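Local coordinates for protein diguanylate cyclase (Marinobacter aquaeolei VT8, PDB 3IGN) that probably condenses two GTP molecules into cyclic di-GMP and diphosphate through its GGDEF domain, the part present here, which is seen with bound c-di-GMP, at residues A28-F33 with M145-K150; Y156-K159 with N164-V167; L7-R12 with R19-N24; D48-V53 with E64-T69. All coordinates share one frame; numbering follows the deposited sequence.

How the contacts relate
All four contacts belong to one GGDEF domain, built round a mixed sheet. Along the chain contact 3 closes first, contact 4 follows, then contact 2; contact 1 spans the long interval from helix 19-36 to helix 144-160 and holds contact 4 inside its loop. Contacts 1 and 3 share helix 19-36 and touch through Met-148, which packs on Trp-22 and Glu-23, their centres about 17 Å apart. Contacts 1 and 2 share helix 144-160, with centres about 20 Å apart. Contact 2 reaches contact 4 through Asn-164 and Asp-48. Contacts 1 and 3 thus set helix 19-36 beside helix 144-160 and the N-terminal loop, contact 2 places edge strand 166-168, and contact 4 pairs helices 50-57 and 59-74.

Contact 1 (A28-F33 with M145-K150); sequences AEYERF and MQWMQK
The indole of Trp-147 brings CE3 to the edge of the Tyr-30 ring, near the plane of the phenol, and is itself met by the backbone N and CB of that tyrosine. At the edge of the indole, close to its plane, stands CG of Glu-29, 4.2 Å from Trp-147 CH2. The backbone N of Tyr-30 approaches the benzo ring obliquely, 4.1 Å from Trp-147 CZ3. Glu-31 OE2 of the same helix lies in plane at the phenol's edge as well. Apolar contact between the two aromatic residues rests on Tyr-30 CB, 4.2 Å from Trp-147 CE3.

With its CG anti to the backbone N (chi1 177°), Trp-147 sends the six-membered ring outward to helix 19-36, spanning a gap in which the CA atoms of Tyr-30 and Trp-147 are 8.2 Å apart. Glu-29 offers its methylene only: its chain bends at chi2, turning the carboxylate away, and OE2 makes weak hydrogen bonds to Gln-38 NE2 and Thr-40 OG1. The polar ends of both buried aromatics are satisfied elsewhere, Trp-147 NE1 by Ala-135 O and Tyr-30 OH by Pro-141 O.

Trp-147 also rests on Thr-40, Leu-42 and Val-26. The indole therefore projects from helix 144-160 into the space shared by helix 19-36 and strand 40-47, an interhelical core packing of the alpha/beta GGDEF domain.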
loop_
_atom_site.group_PDB
_atom_site.type_symbol
_atom_site.label_atom_id
_atom_site.label_comp_id
_atom_site.label_asym_id
_atom_site.label_seq_id
_atom_site.Cartn_x
_atom_site.Cartn_y
_atom_site.Cartn_z
ATOM N N ALA A 28 -2.494 -10.361 -13.171
ATOM C CA ALA A 28 -3.676 -11.202 -13.363
ATOM C C ALA A 28 -4.942 -10.352 -13.328
ATOM O O ALA A 28 -5.853 -10.546 -14.144
ATOM C CB ALA A 28 -3.738 -12.281 -12.292
ATOM N N GLU A 29 -5.006 -9.407 -12.392
ATOM C CA GLU A 29 -6.184 -8.547 -12.304
ATOM C C GLU A 29 -6.279 -7.634 -13.531
ATOM O O GLU A 29 -7.375 -7.359 -14.026
ATOM C CB GLU A 29 -6.150 -7.718 -11.023
ATOM C CG GLU A 29 -7.446 -6.935 -10.733
ATOM C CD GLU A 29 -8.655 -7.831 -10.469
ATOM O OE1 GLU A 29 -8.496 -8.920 -9.882
ATOM O OE2 GLU A 29 -9.781 -7.435 -10.819
ATOM N N TYR A 30 -5.129 -7.177 -14.023
ATOM C CA TYR A 30 -5.078 -6.324 -15.210
ATOM C C TYR A 30 -5.672 -7.056 -16.416
ATOM O O TYR A 30 -6.487 -6.496 -17.152
ATOM C CB TYR A 30 -3.623 -5.923 -15.520
ATOM C CG TYR A 30 -3.458 -5.174 -16.820
ATOM C CD1 TYR A 30 -3.722 -3.804 -16.897
ATOM C CD2 TYR A 30 -3.085 -5.837 -17.985
ATOM C CE1 TYR A 30 -3.627 -3.115 -18.104
ATOM C CE2 TYR A 30 -2.990 -5.160 -19.203
ATOM C CZ TYR A 30 -3.268 -3.799 -19.251
ATOM O OH TYR A 30 -3.234 -3.134 -20.453
ATOM N N GLU A 31 -5.269 -8.306 -16.625
ATOM C CA GLU A 31 -5.794 -9.079 -17.755
ATOM C C GLU A 31 -7.277 -9.401 -17.584
ATOM O O GLU A 31 -8.011 -9.498 -18.573
ATOM C CB GLU A 31 -4.995 -10.375 -17.951
ATOM C CG GLU A 31 -3.610 -10.166 -18.543
ATOM C CD GLU A 31 -3.644 -9.520 -19.927
ATOM O OE1 GLU A 31 -4.672 -9.644 -20.638
ATOM O OE2 GLU A 31 -2.636 -8.899 -20.312
ATOM N N ARG A 32 -7.724 -9.560 -16.340
ATOM C CA ARG A 32 -9.131 -9.833 -16.071
ATOM C C ARG A 32 -9.921 -8.597 -16.492
ATOM O O ARG A 32 -10.977 -8.706 -17.115
ATOM C CB ARG A 32 -9.357 -10.121 -14.587
ATOM C CG ARG A 32 -10.783 -10.562 -14.236
ATOM C CD ARG A 32 -10.859 -11.054 -12.784
ATOM N NE ARG A 32 -12.230 -11.340 -12.358
ATOM C CZ ARG A 32 -12.562 -12.334 -11.543
ATOM N NH1 ARG A 32 -11.618 -13.139 -11.064
ATOM N NH2 ARG A 32 -13.833 -12.551 -11.230
ATOM N N PHE A 33 -9.383 -7.423 -16.168
ATOM C CA PHE A 33 -10.014 -6.158 -16.549
ATOM C C PHE A 33 -10.052 -5.992 -18.075
ATOM O O PHE A 33 -11.073 -5.591 -18.637
ATOM C CB PHE A 33 -9.249 -4.966 -15.956
ATOM C CG PHE A 33 -9.661 -3.633 -16.549
ATOM C CD1 PHE A 33 -10.749 -2.926 -16.028
ATOM C CD2 PHE A 33 -8.995 -3.119 -17.663
ATOM C CE1 PHE A 33 -11.170 -1.727 -16.610
ATOM C CE2 PHE A 33 -9.408 -1.921 -18.258
ATOM C CZ PHE A 33 -10.496 -1.225 -17.730
HETATM N N MSE A 145 2.211 -2.730 -15.563
HETATM C CA MSE A 145 3.207 -1.843 -14.990
HETATM C C MSE A 145 2.852 -0.380 -15.205
HETATM O O MSE A 145 3.177 0.463 -14.377
HETATM C CB MSE A 145 4.581 -2.183 -15.554
HETATM C CG MSE A 145 4.980 -3.589 -15.173
HETATM SE SE MSE A 145 6.783 -4.008 -15.631
HETATM C CE MSE A 145 7.646 -3.072 -14.176
ATOM N N GLN A 146 2.164 -0.081 -16.300
ATOM C CA GLN A 146 1.747 1.296 -16.557
ATOM C C GLN A 146 0.622 1.662 -15.586
ATOM O O GLN A 146 0.433 2.829 -15.250
ATOM C CB GLN A 146 1.309 1.451 -18.021
ATOM C CG GLN A 146 2.495 1.439 -18.985
ATOM C CD GLN A 146 2.086 1.536 -20.444
ATOM O OE1 GLN A 146 0.962 1.933 -20.763
ATOM N NE2 GLN A 146 3.002 1.179 -21.341
ATOM N N TRP A 147 -0.113 0.650 -15.129
ATOM C CA TRP A 147 -1.186 0.840 -14.159
ATOM C C TRP A 147 -0.514 1.160 -12.816
ATOM O O TRP A 147 -0.908 2.089 -12.106
ATOM C CB TRP A 147 -2.019 -0.452 -14.058
ATOM C CG TRP A 147 -3.130 -0.431 -13.043
ATOM C CD1 TRP A 147 -3.765 0.668 -12.529
ATOM C CD2 TRP A 147 -3.780 -1.571 -12.468
ATOM N NE1 TRP A 147 -4.769 0.283 -11.672
ATOM C CE2 TRP A 147 -4.802 -1.086 -11.618
ATOM C CE3 TRP A 147 -3.596 -2.958 -12.587
ATOM C CZ2 TRP A 147 -5.646 -1.939 -10.889
ATOM C CZ3 TRP A 147 -4.442 -3.812 -11.854
ATOM C CH2 TRP A 147 -5.448 -3.294 -11.021
HETATM N N MSE A 148 0.508 0.387 -12.478
HETATM C CA MSE A 148 1.232 0.610 -11.237
HETATM C C MSE A 148 1.861 2.004 -11.248
HETATM O O MSE A 148 1.940 2.673 -10.211
HETATM C CB MSE A 148 2.315 -0.457 -11.068
HETATM C CG MSE A 148 1.763 -1.836 -10.767
HETATM SE SE MSE A 148 3.181 -3.104 -10.393
HETATM C CE MSE A 148 4.102 -2.087 -9.039
ATOM N N GLN A 149 2.317 2.421 -12.423
ATOM C CA GLN A 149 2.937 3.727 -12.579
ATOM C C GLN A 149 1.975 4.841 -12.207
ATOM O O GLN A 149 2.362 5.803 -11.556
ATOM C CB GLN A 149 3.428 3.920 -14.017
ATOM C CG GLN A 149 4.068 5.278 -14.266
ATOM C CD GLN A 149 4.870 5.316 -15.553
ATOM O OE1 GLN A 149 5.128 4.278 -16.168
ATOM N NE2 GLN A 149 5.282 6.512 -15.961
ATOM N N LYS A 150 0.716 4.716 -12.618
ATOM C CA LYS A 150 -0.282 5.736 -12.303
ATOM C C LYS A 150 -0.529 5.846 -10.805
ATOM O O LYS A 150 -0.695 6.948 -10.276
ATOM C CB LYS A 150 -1.602 5.443 -13.025
ATOM C CG LYS A 150 -1.531 5.638 -14.527
ATOM C CD LYS A 150 -1.100 7.056 -14.898
ATOM C CE LYS A 150 -2.266 8.029 -14.959
ATOM N NZ LYS A 150 -1.803 9.382 -15.385
#

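Contact 2 (Y156-K159 with N164-V167); sequences YKAK and NKVV
Ala-158 of helix 144-160 sits against Lys-165 and Val-167 where the chain comes back as strand 166-168, completing the beta-alpha-beta crossover from strand 130-136, to which the returning strand runs parallel. The two segments approach closely, with the CA atoms of Ala-158 and Val-167 5.4 Å apart, a separation that the small alanine allows.

Apolar packing makes up one part of the contact. Val-167 spreads its two methyls over neighbouring residues: CG2 presses on Ala-158, 3.6 Å from its CB, while CG1 lies 4.2 Å from Lys-157 CB. The valine's torsion divides the work, since CG1 is anti to the backbone N (chi1 166°) and CG2 lies beside that N, against the alanine. Lys-157 contributes the root of its side chain, the rest of which leads away. Lys-165 CG adds a contact of 4.0 Å with Ala-158 CB.

The second part is a contact of aliphatic carbon with a backbone carbonyl, Lys-165 CG lying 3.3 Å from Ala-158 O. The lysine then bends at chi3 and chi4 to bring NZ to Ser-161 OG, a hydrogen bond inside the turn that joins helix to strand.

No hydrogen bond links the two segments themselves; Lys-165 and Val-167 use their backbones to pair with Met-132 and Ile-134 of the neighbouring strand. Beside the alanine backbone, Val-167 CG2 comes to 3.5 Å from Ala-158 CA.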
loop_
_atom_site.group_PDB
_atom_site.type_symbol
_atom_site.label_atom_id
_atom_site.label_comp_id
_atom_site.label_asym_id
_atom_site.label_seq_id
_atom_site.Cartn_x
_atom_site.Cartn_y
_atom_site.Cartn_z
ATOM N N TYR A 156 3.245 9.912 -5.204
ATOM C CA TYR A 156 4.229 10.987 -5.167
ATOM C C TYR A 156 3.535 12.324 -4.926
ATOM O O TYR A 156 4.041 13.170 -4.185
ATOM C CB TYR A 156 5.025 11.045 -6.471
ATOM C CG TYR A 156 6.233 11.945 -6.377
ATOM C CD1 TYR A 156 7.301 11.617 -5.544
ATOM C CD2 TYR A 156 6.293 13.139 -7.087
ATOM C CE1 TYR A 156 8.407 12.463 -5.414
ATOM C CE2 TYR A 156 7.394 13.998 -6.967
ATOM C CZ TYR A 156 8.442 13.652 -6.128
ATOM O OH TYR A 156 9.523 14.496 -5.998
ATOM N N LYS A 157 2.382 12.521 -5.555
ATOM C CA LYS A 157 1.630 13.754 -5.369
ATOM C C LYS A 157 1.186 13.869 -3.911
ATOM O O LYS A 157 1.191 14.957 -3.338
ATOM C CB LYS A 157 0.401 13.782 -6.284
ATOM C CG LYS A 157 0.714 13.919 -7.776
ATOM C CD LYS A 157 -0.567 13.865 -8.611
ATOM C CE LYS A 157 -0.304 14.038 -10.109
ATOM N NZ LYS A 157 -0.293 15.474 -10.544
ATOM N N ALA A 158 0.795 12.746 -3.309
ATOM C CA ALA A 158 0.358 12.761 -1.914
ATOM C C ALA A 158 1.505 13.192 -1.006
ATOM O O ALA A 158 1.306 13.951 -0.051
ATOM C CB ALA A 158 -0.148 11.366 -1.494
ATOM N N LYS A 159 2.700 12.700 -1.306
ATOM C CA LYS A 159 3.889 13.018 -0.518
ATOM C C LYS A 159 4.296 14.474 -0.671
ATOM O O LYS A 159 4.605 15.148 0.310
ATOM C CB LYS A 159 5.062 12.132 -0.942
ATOM C CG LYS A 159 4.789 10.645 -0.771
ATOM C CD LYS A 159 6.062 9.804 -0.722
ATOM C CE LYS A 159 6.495 9.313 -2.087
ATOM N NZ LYS A 159 7.326 8.079 -1.936
ATOM N N ASN A 164 0.573 12.307 4.809
ATOM C CA ASN A 164 -0.552 11.896 5.658
ATOM C C ASN A 164 -1.856 12.165 4.926
ATOM O O ASN A 164 -2.789 12.773 5.461
ATOM C CB ASN A 164 -0.530 12.638 7.000
ATOM C CG ASN A 164 -1.593 12.135 7.957
ATOM O OD1 ASN A 164 -1.998 10.971 7.895
ATOM N ND2 ASN A 164 -2.041 13.006 8.860
ATOM N N LYS A 165 -1.918 11.678 3.693
ATOM C CA LYS A 165 -3.078 11.900 2.848
ATOM C C LYS A 165 -3.200 10.858 1.751
ATOM O O LYS A 165 -2.258 10.119 1.465
ATOM C CB LYS A 165 -2.966 13.270 2.192
ATOM C CG LYS A 165 -1.576 13.499 1.583
ATOM C CD LYS A 165 -1.551 14.656 0.605
ATOM C CE LYS A 165 -2.366 15.819 1.100
ATOM N NZ LYS A 165 -3.033 16.473 -0.054
ATOM N N VAL A 166 -4.376 10.837 1.131
ATOM C CA VAL A 166 -4.681 9.916 0.044
ATOM C C VAL A 166 -4.924 10.738 -1.209
ATOM O O VAL A 166 -5.702 11.693 -1.183
ATOM C CB VAL A 166 -5.986 9.137 0.300
ATOM C CG1 VAL A 166 -6.158 8.049 -0.755
ATOM C CG2 VAL A 166 -6.002 8.576 1.677
ATOM N N VAL A 167 -4.277 10.364 -2.309
ATOM C CA VAL A 167 -4.477 11.074 -3.563
ATOM C C VAL A 167 -4.949 10.096 -4.622
ATOM O O VAL A 167 -4.399 9.008 -4.752
ATOM C CB VAL A 167 -3.179 11.751 -4.068
ATOM C CG1 VAL A 167 -3.353 12.175 -5.533
ATOM C CG2 VAL A 167 -2.869 12.976 -3.217
#

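Contact 3 (L7-R12 with R19-N24); sequences LSMTDR and RGTWEN
Thr-21, in the first turn of helix 19-36, lays its hydroxyl against the backbone and CB of Met-9, a selenomethionine in the loop that leads into strand 17-18. Thr-21 OG1 lies 3.3 Å from Met-9 CA and 3.6 Å from Met-9 CB, so the oxygen sits over the root of the side chain. The threonine methyl flanks the same group, CG2 standing 4.0 Å from Met-9 CB. The two side chains cross at a slant, and the selenium end of Met-9 leads away from the helix. A chi1 of -53° turns both branches of Thr-21 to the loop, so that OG1 and CG2 together flank Met-9 CB.

No hydrogen bond joins the two segments directly. Asn-18, immediately before the helix, bridges them: its OD1 is hydrogen-bonded to Thr-21 OG1, its ND2 donates to Ser-8 O, and its backbone pairs with Met-9. It thereby helps hold the loop beside the helix start, and the hydroxyl meeting Met-9 is itself occupied. On the helix, Arg-19 NE forms a salt bridge with Glu-23 OE2 one turn on, at 3.1 Å, although as a hydrogen bond it is weak.

Farther along the loop Asp-11 pairs with Arg-85 by a salt bridge and with Thr-14 OG1 by a hydrogen bond. The loop carries the DxLT signature of GGDEF domains, from Asp-11 to Thr-14, and the residues just before it lie against the start of helix 19-36.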
loop_
_atom_site.group_PDB
_atom_site.type_symbol
_atom_site.label_atom_id
_atom_site.label_comp_id
_atom_site.label_asym_id
_atom_site.label_seq_id
_atom_site.Cartn_x
_atom_site.Cartn_y
_atom_site.Cartn_z
ATOM N N LEU A 7 6.012 -20.244 1.581
ATOM C CA LEU A 7 7.085 -19.326 1.924
ATOM C C LEU A 7 7.671 -18.649 0.672
ATOM O O LEU A 7 8.283 -17.579 0.754
ATOM C CB LEU A 7 8.167 -20.094 2.668
ATOM C CG LEU A 7 8.518 -19.640 4.086
ATOM C CD1 LEU A 7 7.321 -19.911 5.040
ATOM C CD2 LEU A 7 9.700 -20.513 4.521
ATOM N N SER A 8 7.477 -19.270 -0.491
ATOM C CA SER A 8 8.018 -18.701 -1.720
ATOM C C SER A 8 7.247 -17.444 -2.096
ATOM O O SER A 8 7.753 -16.585 -2.818
ATOM C CB SER A 8 7.927 -19.696 -2.882
ATOM O OG SER A 8 9.026 -20.585 -2.892
HETATM N N MSE A 9 6.028 -17.328 -1.580
HETATM C CA MSE A 9 5.149 -16.209 -1.908
HETATM C C MSE A 9 5.072 -15.038 -0.938
HETATM O O MSE A 9 4.572 -13.973 -1.299
HETATM C CB MSE A 9 3.726 -16.735 -2.100
HETATM C CG MSE A 9 3.601 -17.920 -3.032
HETATM SE SE MSE A 9 1.772 -18.537 -3.107
HETATM C CE MSE A 9 2.032 -20.317 -2.399
ATOM N N THR A 10 5.564 -15.209 0.281
ATOM C CA THR A 10 5.436 -14.143 1.266
ATOM C C THR A 10 6.681 -13.436 1.790
ATOM O O THR A 10 7.785 -13.972 1.754
ATOM C CB THR A 10 4.617 -14.664 2.461
ATOM O OG1 THR A 10 4.866 -13.852 3.612
ATOM C CG2 THR A 10 4.978 -16.108 2.758
ATOM N N ASP A 11 6.475 -12.210 2.266
ATOM C CA ASP A 11 7.540 -11.399 2.845
ATOM C C ASP A 11 7.662 -11.835 4.301
ATOM O O ASP A 11 6.669 -11.888 5.024
ATOM C CB ASP A 11 7.182 -9.910 2.775
ATOM C CG ASP A 11 8.149 -9.040 3.556
ATOM O OD1 ASP A 11 9.354 -9.058 3.239
ATOM O OD2 ASP A 11 7.701 -8.337 4.485
ATOM N N ARG A 12 8.881 -12.147 4.727
ATOM C CA ARG A 12 9.127 -12.602 6.092
ATOM C C ARG A 12 8.681 -11.649 7.201
ATOM O O ARG A 12 7.886 -12.022 8.063
ATOM C CB ARG A 12 10.612 -12.914 6.279
ATOM C CG ARG A 12 11.132 -14.069 5.442
ATOM C CD ARG A 12 12.613 -14.284 5.728
ATOM N NE ARG A 12 13.388 -13.074 5.460
ATOM C CZ ARG A 12 14.007 -12.814 4.313
ATOM N NH1 ARG A 12 13.956 -13.686 3.314
ATOM N NH2 ARG A 12 14.671 -11.676 4.160
ATOM N N ARG A 19 6.926 -8.855 -3.280
ATOM C CA ARG A 19 6.814 -8.120 -4.537
ATOM C C ARG A 19 6.524 -8.985 -5.760
ATOM O O ARG A 19 5.565 -8.737 -6.496
ATOM C CB ARG A 19 8.086 -7.311 -4.783
ATOM C CG ARG A 19 8.055 -6.498 -6.060
ATOM C CD ARG A 19 9.332 -5.701 -6.227
ATOM N NE ARG A 19 9.386 -5.016 -7.515
ATOM C CZ ARG A 19 10.422 -5.083 -8.344
ATOM N NH1 ARG A 19 11.484 -5.806 -8.017
ATOM N NH2 ARG A 19 10.400 -4.427 -9.496
ATOM N N GLY A 20 7.356 -9.995 -5.983
ATOM C CA GLY A 20 7.169 -10.864 -7.132
ATOM C C GLY A 20 5.784 -11.472 -7.243
ATOM O O GLY A 20 5.162 -11.433 -8.306
ATOM N N THR A 21 5.298 -12.043 -6.149
ATOM C CA THR A 21 3.981 -12.662 -6.148
ATOM C C THR A 21 2.876 -11.622 -6.286
ATOM O O THR A 21 1.920 -11.816 -7.036
ATOM C CB THR A 21 3.731 -13.452 -4.855
ATOM O OG1 THR A 21 4.803 -14.377 -4.648
ATOM C CG2 THR A 21 2.423 -14.221 -4.953
ATOM N N TRP A 22 3.003 -10.522 -5.555
ATOM C CA TRP A 22 1.987 -9.484 -5.616
ATOM C C TRP A 22 1.878 -8.956 -7.042
ATOM O O TRP A 22 0.772 -8.792 -7.546
ATOM C CB TRP A 22 2.314 -8.344 -4.657
ATOM C CG TRP A 22 1.238 -7.303 -4.567
ATOM C CD1 TRP A 22 0.023 -7.420 -3.947
ATOM C CD2 TRP A 22 1.280 -5.987 -5.127
ATOM N NE1 TRP A 22 -0.693 -6.250 -4.087
ATOM C CE2 TRP A 22 0.055 -5.355 -4.809
ATOM C CE3 TRP A 22 2.236 -5.277 -5.869
ATOM C CZ2 TRP A 22 -0.240 -4.046 -5.209
ATOM C CZ3 TRP A 22 1.940 -3.969 -6.267
ATOM C CH2 TRP A 22 0.711 -3.370 -5.933
ATOM N N GLU A 23 3.013 -8.718 -7.702
ATOM C CA GLU A 23 2.987 -8.218 -9.075
ATOM C C GLU A 23 2.311 -9.205 -10.021
ATOM O O GLU A 23 1.625 -8.803 -10.965
ATOM C CB GLU A 23 4.403 -7.904 -9.579
ATOM C CG GLU A 23 4.879 -6.499 -9.200
ATOM C CD GLU A 23 6.189 -6.106 -9.868
ATOM O OE1 GLU A 23 6.518 -6.669 -10.932
ATOM O OE2 GLU A 23 6.883 -5.217 -9.331
ATOM N N ASN A 24 2.510 -10.498 -9.785
ATOM C CA ASN A 24 1.875 -11.500 -10.630
ATOM C C ASN A 24 0.356 -11.375 -10.492
ATOM O O ASN A 24 -0.380 -11.569 -11.462
ATOM C CB ASN A 24 2.332 -12.908 -10.233
ATOM C CG ASN A 24 1.640 -13.993 -11.038
ATOM O OD1 ASN A 24 0.666 -14.593 -10.582
ATOM N ND2 ASN A 24 2.129 -14.235 -12.250
#

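Contact 4 (D48-V53 with E64-T69); sequences DHFKPV and EVIRHT
Phe-50, the first residue of helix 50-57 and preceded by His-49 at the N-cap position, pushes the far end of its ring against Ile-66 of helix 59-74. The phenyl CZ lies 3.5 Å from Ile-66 CD1, and CE1 of the same ring is 3.9 Å from Ile-66 CG1. Side chains of the two residues cross at about a right angle, the isoleucine arriving obliquely to the ring. Phe-50 CG is anti to the backbone N (chi1 -166°), which carries the ring out to helix 59-74; the nearest CA atoms, of Phe-50 and Val-65, are 8.9 Å apart. Ile-66 also touches Ile-47 and Phe-91 of the sheet and Thr-14, so the side chain lies between the phenyl ring and these residues.

The two consecutive helices, 50-57 and 59-74, form a pair that follows strand 40-47, and in this GGDEF domain, of the nucleotide cyclase clan, the second one packs along the sheet through Val-65, Ile-66 and Thr-69.

One turn past the N-cap, Val-53 takes up the next place in the interface; its backbone N donates to His-49 O. Its CG1 meets Val-65 CG2 at 4.3 Å, a looser methyl contact than that of Phe-50. Val-65 points to helix 50-57 and rests on Ile-47 as well, while its carbonyl O accepts two bonds, from Thr-69 N and from Thr-69 OG1, the latter at 2.7 Å. These donors reach Val-65 O from opposite faces of the carbonyl plane, and Thr-69 OG1 has a further partner in Tyr-128 OH.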
loop_
_atom_site.group_PDB
_atom_site.type_symbol
_atom_site.label_atom_id
_atom_site.label_comp_id
_atom_site.label_asym_id
_atom_site.label_seq_id
_atom_site.Cartn_x
_atom_site.Cartn_y
_atom_site.Cartn_z
ATOM N N ASP A 48 5.511 7.605 5.877
ATOM C CA ASP A 48 6.109 8.938 5.819
ATOM C C ASP A 48 7.350 9.063 6.692
ATOM O O ASP A 48 7.429 8.454 7.759
ATOM C CB ASP A 48 5.098 10.003 6.259
ATOM C CG ASP A 48 3.976 10.192 5.262
ATOM O OD1 ASP A 48 4.267 10.203 4.054
ATOM O OD2 ASP A 48 2.816 10.349 5.688
ATOM N N HIS A 49 8.319 9.850 6.227
ATOM C CA HIS A 49 9.555 10.095 6.971
ATOM C C HIS A 49 10.209 8.831 7.524
ATOM O O HIS A 49 10.732 8.841 8.640
ATOM C CB HIS A 49 9.256 11.041 8.134
ATOM C CG HIS A 49 8.469 12.248 7.738
ATOM N ND1 HIS A 49 8.955 13.200 6.869
ATOM C CD2 HIS A 49 7.221 12.650 8.078
ATOM C CE1 HIS A 49 8.042 14.136 6.689
ATOM N NE2 HIS A 49 6.980 13.827 7.412
ATOM N N PHE A 50 10.203 7.750 6.749
ATOM C CA PHE A 50 10.783 6.503 7.232
ATOM C C PHE A 50 12.264 6.578 7.583
ATOM O O PHE A 50 12.660 6.168 8.676
ATOM C CB PHE A 50 10.554 5.374 6.227
ATOM C CG PHE A 50 10.829 4.015 6.794
ATOM C CD1 PHE A 50 10.065 3.524 7.848
ATOM C CD2 PHE A 50 11.883 3.248 6.316
ATOM C CE1 PHE A 50 10.351 2.289 8.420
ATOM C CE2 PHE A 50 12.177 2.009 6.884
ATOM C CZ PHE A 50 11.413 1.531 7.936
ATOM N N LYS A 51 13.083 7.083 6.664
ATOM C CA LYS A 51 14.519 7.201 6.912
ATOM C C LYS A 51 14.719 7.970 8.223
ATOM O O LYS A 51 15.435 7.516 9.113
ATOM C CB LYS A 51 15.198 7.920 5.742
ATOM C CG LYS A 51 16.382 7.174 5.143
ATOM C CD LYS A 51 17.687 7.845 5.503
ATOM C CE LYS A 51 18.875 6.988 5.113
ATOM N NZ LYS A 51 20.053 7.299 5.975
ATOM N N PRO A 52 14.092 9.152 8.356
ATOM C CA PRO A 52 14.234 9.927 9.592
ATOM C C PRO A 52 13.847 9.107 10.828
ATOM O O PRO A 52 14.529 9.155 11.854
ATOM C CB PRO A 52 13.299 11.104 9.354
ATOM C CG PRO A 52 13.528 11.383 7.905
ATOM C CD PRO A 52 13.479 9.981 7.300
ATOM N N VAL A 53 12.752 8.358 10.725
ATOM C CA VAL A 53 12.290 7.516 11.822
ATOM C C VAL A 53 13.345 6.470 12.152
ATOM O O VAL A 53 13.671 6.240 13.319
ATOM C CB VAL A 53 10.977 6.774 11.456
ATOM C CG1 VAL A 53 10.779 5.577 12.373
ATOM C CG2 VAL A 53 9.787 7.724 11.574
ATOM N N GLU A 64 9.443 -2.402 13.493
ATOM C CA GLU A 64 8.187 -2.453 14.225
ATOM C C GLU A 64 7.154 -1.573 13.543
ATOM O O GLU A 64 5.970 -1.900 13.515
ATOM C CB GLU A 64 8.381 -2.007 15.677
ATOM C CG GLU A 64 8.757 -3.150 16.591
ATOM C CD GLU A 64 7.739 -4.272 16.531
ATOM O OE1 GLU A 64 6.618 -4.088 17.055
ATOM O OE2 GLU A 64 8.055 -5.332 15.948
ATOM N N VAL A 65 7.607 -0.455 12.988
ATOM C CA VAL A 65 6.710 0.457 12.294
ATOM C C VAL A 65 6.198 -0.231 11.030
ATOM O O VAL A 65 5.025 -0.118 10.688
ATOM C CB VAL A 65 7.430 1.774 11.925
ATOM C CG1 VAL A 65 6.517 2.654 11.086
ATOM C CG2 VAL A 65 7.829 2.513 13.192
ATOM N N ILE A 66 7.084 -0.953 10.348
ATOM C CA ILE A 66 6.706 -1.670 9.138
ATOM C C ILE A 66 5.723 -2.782 9.479
ATOM O O ILE A 66 4.698 -2.938 8.818
ATOM C CB ILE A 66 7.937 -2.292 8.440
ATOM C CG1 ILE A 66 8.746 -1.197 7.744
ATOM C CG2 ILE A 66 7.496 -3.336 7.433
ATOM C CD1 ILE A 66 10.088 -1.666 7.217
ATOM N N ARG A 67 6.034 -3.554 10.515
ATOM C CA ARG A 67 5.160 -4.648 10.915
ATOM C C ARG A 67 3.788 -4.145 11.342
ATOM O O ARG A 67 2.771 -4.762 11.030
ATOM C CB ARG A 67 5.787 -5.458 12.053
ATOM C CG ARG A 67 6.685 -6.581 11.579
ATOM C CD ARG A 67 7.124 -7.468 12.736
ATOM N NE ARG A 67 8.049 -6.782 13.629
ATOM C CZ ARG A 67 9.307 -7.157 13.829
ATOM N NH1 ARG A 67 9.792 -8.221 13.199
ATOM N NH2 ARG A 67 10.085 -6.468 14.649
ATOM N N HIS A 68 3.757 -3.027 12.058
ATOM C CA HIS A 68 2.486 -2.474 12.502
ATOM C C HIS A 68 1.668 -2.017 11.301
ATOM O O HIS A 68 0.453 -2.205 11.260
ATOM C CB HIS A 68 2.703 -1.292 13.444
ATOM C CG HIS A 68 1.428 -0.715 13.979
ATOM N ND1 HIS A 68 0.578 -1.426 14.798
ATOM C CD2 HIS A 68 0.847 0.494 13.791
ATOM C CE1 HIS A 68 -0.474 -0.681 15.090
ATOM N NE2 HIS A 68 -0.335 0.489 14.491
ATOM N N THR A 69 2.341 -1.403 10.332
ATOM C CA THR A 69 1.675 -0.924 9.128
ATOM C C THR A 69 1.031 -2.101 8.395
ATOM O O THR A 69 -0.114 -2.018 7.940
ATOM C CB THR A 69 2.674 -0.227 8.184
ATOM O OG1 THR A 69 3.286 0.873 8.869
ATOM C CG2 THR A 69 1.959 0.297 6.943
#